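PDB 6BVD: light Chain, which is the zinc-dependent protease domain of a mosaic botulinum neurotoxin and, as in related toxins, probably cleaves a SNARE protein of the nerve terminal. Local coordinates for residues K88-L96 / V195-T203. Residues are numbered along the deposited sequence; the frame is centred on the assembly and turned at random.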
loop_
_atom_site.group_PDB
_atom_site.type_symbol
_atom_site.label_atom_id
_atom_site.label_comp_id
_atom_site.label_asym_id
_atom_site.label_seq_id
_atom_site.Cartn_x
_atom_site.Cartn_y
_atom_site.Cartn_z
ATOM N N LYS A 88 -17.074 3.775 2.544
ATOM C CA LYS A 88 -16.398 2.496 2.637
ATOM C C LYS A 88 -16.135 1.953 1.230
ATOM O O LYS A 88 -15.021 1.529 0.930
ATOM C CB LYS A 88 -17.225 1.504 3.463
ATOM C CG LYS A 88 -16.425 0.266 3.849
ATOM C CD LYS A 88 -17.315 -0.862 4.336
ATOM C CE LYS A 88 -16.478 -2.084 4.725
ATOM N NZ LYS A 88 -17.341 -3.199 5.199
ATOM N N TYR A 89 -17.163 2.028 0.365
ATOM C CA TYR A 89 -17.083 1.621 -1.036
ATOM C C TYR A 89 -15.950 2.381 -1.758
ATOM O O TYR A 89 -15.166 1.795 -2.514
ATOM C CB TYR A 89 -18.467 1.864 -1.751
ATOM C CG TYR A 89 -18.483 1.502 -3.204
ATOM C CD1 TYR A 89 -19.052 0.298 -3.646
ATOM C CD2 TYR A 89 -17.947 2.376 -4.156
ATOM C CE1 TYR A 89 -19.046 -0.043 -4.987
ATOM C CE2 TYR A 89 -17.947 2.054 -5.494
ATOM C CZ TYR A 89 -18.509 0.857 -5.909
ATOM O OH TYR A 89 -18.498 0.566 -7.245
ATOM N N LEU A 90 -15.888 3.691 -1.558
ATOM C CA LEU A 90 -14.815 4.495 -2.127
ATOM C C LEU A 90 -13.426 3.989 -1.658
ATOM O O LEU A 90 -12.519 3.869 -2.453
ATOM C CB LEU A 90 -14.952 5.947 -1.709
ATOM C CG LEU A 90 -15.917 6.821 -2.490
ATOM C CD1 LEU A 90 -15.728 8.300 -2.054
ATOM C CD2 LEU A 90 -15.703 6.643 -3.984
ATOM N N GLN A 91 -13.269 3.731 -0.367
ATOM C CA GLN A 91 -11.944 3.306 0.122
ATOM C C GLN A 91 -11.521 1.944 -0.427
ATOM O O GLN A 91 -10.328 1.670 -0.592
ATOM C CB GLN A 91 -11.901 3.279 1.654
ATOM C CG GLN A 91 -12.353 4.575 2.293
ATOM C CD GLN A 91 -11.684 5.808 1.712
ATOM O OE1 GLN A 91 -10.466 5.878 1.606
ATOM N NE2 GLN A 91 -12.504 6.812 1.340
ATOM N N ILE A 92 -12.479 1.052 -0.624
ATOM C CA ILE A 92 -12.153 -0.255 -1.173
ATOM C C ILE A 92 -11.725 -0.072 -2.619
ATOM O O ILE A 92 -10.756 -0.663 -3.065
ATOM C CB ILE A 92 -13.372 -1.201 -1.043
ATOM C CG1 ILE A 92 -13.646 -1.431 0.440
ATOM C CG2 ILE A 92 -13.188 -2.492 -1.877
ATOM C CD1 ILE A 92 -14.917 -2.215 0.721
ATOM N N MET A 93 -12.442 0.775 -3.354
ATOM C CA MET A 93 -12.109 1.020 -4.745
ATOM C C MET A 93 -10.697 1.627 -4.851
ATOM O O MET A 93 -9.916 1.262 -5.737
ATOM C CB MET A 93 -13.153 1.943 -5.419
ATOM C CG MET A 93 -14.530 1.324 -5.521
ATOM S SD MET A 93 -14.522 -0.260 -6.371
ATOM C CE MET A 93 -13.871 0.182 -7.990
ATOM N N ILE A 94 -10.360 2.518 -3.928
ATOM C CA ILE A 94 -9.019 3.077 -3.877
ATOM C C ILE A 94 -8.001 1.939 -3.653
ATOM O O ILE A 94 -6.970 1.833 -4.306
ATOM C CB ILE A 94 -8.922 4.112 -2.749
ATOM C CG1 ILE A 94 -9.664 5.402 -3.123
ATOM C CG2 ILE A 94 -7.497 4.479 -2.459
ATOM C CD1 ILE A 94 -9.822 6.340 -1.943
ATOM N N LYS A 95 -8.343 1.045 -2.748
ATOM C CA LYS A 95 -7.414 -0.074 -2.455
ATOM C C LYS A 95 -7.239 -0.985 -3.681
ATOM O O LYS A 95 -6.116 -1.448 -4.000
ATOM C CB LYS A 95 -7.918 -0.864 -1.244
ATOM C CG LYS A 95 -6.840 -1.809 -0.650
ATOM C CD LYS A 95 -7.278 -2.390 0.681
ATOM C CE LYS A 95 -6.150 -3.284 1.240
ATOM N NZ LYS A 95 -6.403 -3.446 2.672
ATOM N N LEU A 96 -8.336 -1.229 -4.398
ATOM C CA LEU A 96 -8.262 -2.106 -5.565
ATOM C C LEU A 96 -7.495 -1.478 -6.732
ATOM O O LEU A 96 -6.708 -2.156 -7.398
ATOM C CB LEU A 96 -9.666 -2.530 -6.022
ATOM C CG LEU A 96 -10.493 -3.300 -4.994
ATOM C CD1 LEU A 96 -11.838 -3.734 -5.568
ATOM C CD2 LEU A 96 -9.761 -4.572 -4.458
ATOM N N VAL A 195 -19.244 1.127 -15.897
ATOM C CA VAL A 195 -19.165 -0.146 -15.141
ATOM C C VAL A 195 -20.050 -0.136 -13.885
ATOM O O VAL A 195 -20.092 0.834 -13.168
ATOM C CB VAL A 195 -17.716 -0.472 -14.715
ATOM C CG1 VAL A 195 -17.692 -1.662 -13.735
ATOM C CG2 VAL A 195 -16.873 -0.771 -15.944
ATOM N N GLU A 196 -20.812 -1.197 -13.650
ATOM C CA GLU A 196 -21.451 -1.404 -12.365
ATOM C C GLU A 196 -20.587 -2.414 -11.633
ATOM O O GLU A 196 -20.417 -3.541 -12.128
ATOM C CB GLU A 196 -22.877 -1.946 -12.525
ATOM C CG GLU A 196 -23.754 -1.055 -13.375
ATOM C CD GLU A 196 -25.011 -1.777 -13.811
ATOM O OE1 GLU A 196 -25.637 -2.463 -12.970
ATOM O OE2 GLU A 196 -25.322 -1.716 -15.012
ATOM N N PHE A 197 -20.012 -2.007 -10.509
ATOM C CA PHE A 197 -19.043 -2.862 -9.818
ATOM C C PHE A 197 -19.332 -2.966 -8.325
ATOM O O PHE A 197 -19.593 -1.959 -7.620
ATOM C CB PHE A 197 -17.616 -2.348 -10.025
ATOM C CG PHE A 197 -16.575 -3.344 -9.599
ATOM C CD1 PHE A 197 -16.381 -4.491 -10.354
ATOM C CD2 PHE A 197 -15.848 -3.169 -8.437
ATOM C CE1 PHE A 197 -15.451 -5.444 -9.954
ATOM C CE2 PHE A 197 -14.899 -4.118 -8.042
ATOM C CZ PHE A 197 -14.716 -5.241 -8.787
ATOM N N SER A 198 -19.209 -4.194 -7.825
ATOM C CA SER A 198 -19.575 -4.502 -6.461
ATOM C C SER A 198 -18.435 -5.327 -5.831
ATOM O O SER A 198 -18.442 -6.555 -5.936
ATOM C CB SER A 198 -20.896 -5.285 -6.447
ATOM O OG SER A 198 -21.426 -5.481 -5.158
ATOM N N PRO A 199 -17.438 -4.649 -5.215
ATOM C CA PRO A 199 -16.230 -5.345 -4.717
ATOM C C PRO A 199 -16.435 -6.249 -3.498
ATOM O O PRO A 199 -15.618 -7.159 -3.273
ATOM C CB PRO A 199 -15.283 -4.189 -4.352
ATOM C CG PRO A 199 -16.201 -3.069 -4.004
ATOM C CD PRO A 199 -17.375 -3.190 -4.974
ATOM N N GLU A 200 -17.465 -5.998 -2.704
ATOM C CA GLU A 200 -17.683 -6.746 -1.472
ATOM C C GLU A 200 -18.491 -8.043 -1.605
ATOM O O GLU A 200 -18.646 -8.749 -0.621
ATOM C CB GLU A 200 -18.393 -5.858 -0.453
ATOM C CG GLU A 200 -17.561 -4.641 -0.031
ATOM C CD GLU A 200 -18.187 -3.896 1.121
ATOM O OE1 GLU A 200 -19.201 -3.196 0.914
ATOM O OE2 GLU A 200 -17.686 -4.030 2.243
ATOM N N TYR A 201 -19.014 -8.335 -2.787
ATOM C CA TYR A 201 -19.804 -9.570 -3.003
ATOM C C TYR A 201 -19.153 -10.373 -4.123
ATOM O O TYR A 201 -18.914 -9.856 -5.210
ATOM C CB TYR A 201 -21.275 -9.245 -3.300
ATOM C CG TYR A 201 -21.982 -8.641 -2.091
ATOM C CD1 TYR A 201 -22.647 -9.449 -1.162
ATOM C CD2 TYR A 201 -21.918 -7.274 -1.838
ATOM C CE1 TYR A 201 -23.260 -8.911 -0.043
ATOM C CE2 TYR A 201 -22.525 -6.723 -0.721
ATOM C CZ TYR A 201 -23.195 -7.541 0.168
ATOM O OH TYR A 201 -23.790 -6.974 1.275
ATOM N N ALA A 202 -18.828 -11.630 -3.843
ATOM C CA ALA A 202 -17.960 -12.398 -4.714
ATOM C C ALA A 202 -18.428 -13.838 -4.795
ATOM O O ALA A 202 -19.187 -14.292 -3.948
ATOM C CB ALA A 202 -16.546 -12.351 -4.201
ATOM N N THR A 203 -17.964 -14.548 -5.816
ATOM C CA THR A 203 -18.210 -15.971 -5.888
ATOM C C THR A 203 -16.866 -16.682 -5.754
ATOM O O THR A 203 -15.815 -16.050 -5.842
ATOM C CB THR A 203 -18.914 -16.376 -7.204
ATOM O OG1 THR A 203 -18.148 -15.916 -8.332
ATOM C CG2 THR A 203 -20.317 -15.775 -7.272
HETATM O O HOH W 1 -20.415 -3.311 3.592
#
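Tyr-89 swings its ring away from its own backbone N (chi1 179°) and sends it from the helix to the loop at Phe-197, while Lys-88, turned the same way at its first torsion and extended to its end, reaches Glu-200. The phenol donates to the backbone carbonyl: Tyr-89 OH lies 2.8 Å from Phe-197 O. This oxygen sits at the ring edge, in the ring plane; the donor, in turn, is tilted 31° from the carbonyl plane. Beside that bond, Tyr-89 CE1 meets Pro-199 CD at 3.6 Å, the two side chains crossing at about a right angle.

Pro-199 is the wedge of the contact. Its CB packs against Ile-92 CG2 and, at 3.7 Å, against Leu-96 CD1, and its CG approaches Met-93 SD. The bend of Met-93 at chi2 brings the sulfur to the edge of the Phe-197 ring, a Met-aromatic contact with SD 5.1 Å from the centroid and 76° off the normal. Leu-96 CD1 also lies at that edge.

Strand 193-196 belongs to the mixed sheet of this zinc protease fold and strand 201-208 to the antiparallel one; helix 83-100 thus packs on the connection between them, which includes a type I turn from Ser-198 to Tyr-201. Phe-197 also touches Ile-225 and Leu-226 of helix 222-237, which carries the zinc ligands His-228 and His-232.

Partly exposed Lys-88 places NZ 3.1 Å from OE2 of the buried Glu-200, in a salt bridge that meets this oxygen nearly along its C-O axis. Ile-92 CD1 lies 3.7 Å from Glu-200 CG, giving the carboxylate's stem an apolar neighbour. The other oxygen, Glu-200 OE1, is hydrogen-bonded to Tyr-79 OH, and a water lies 2.9 Å from OE1.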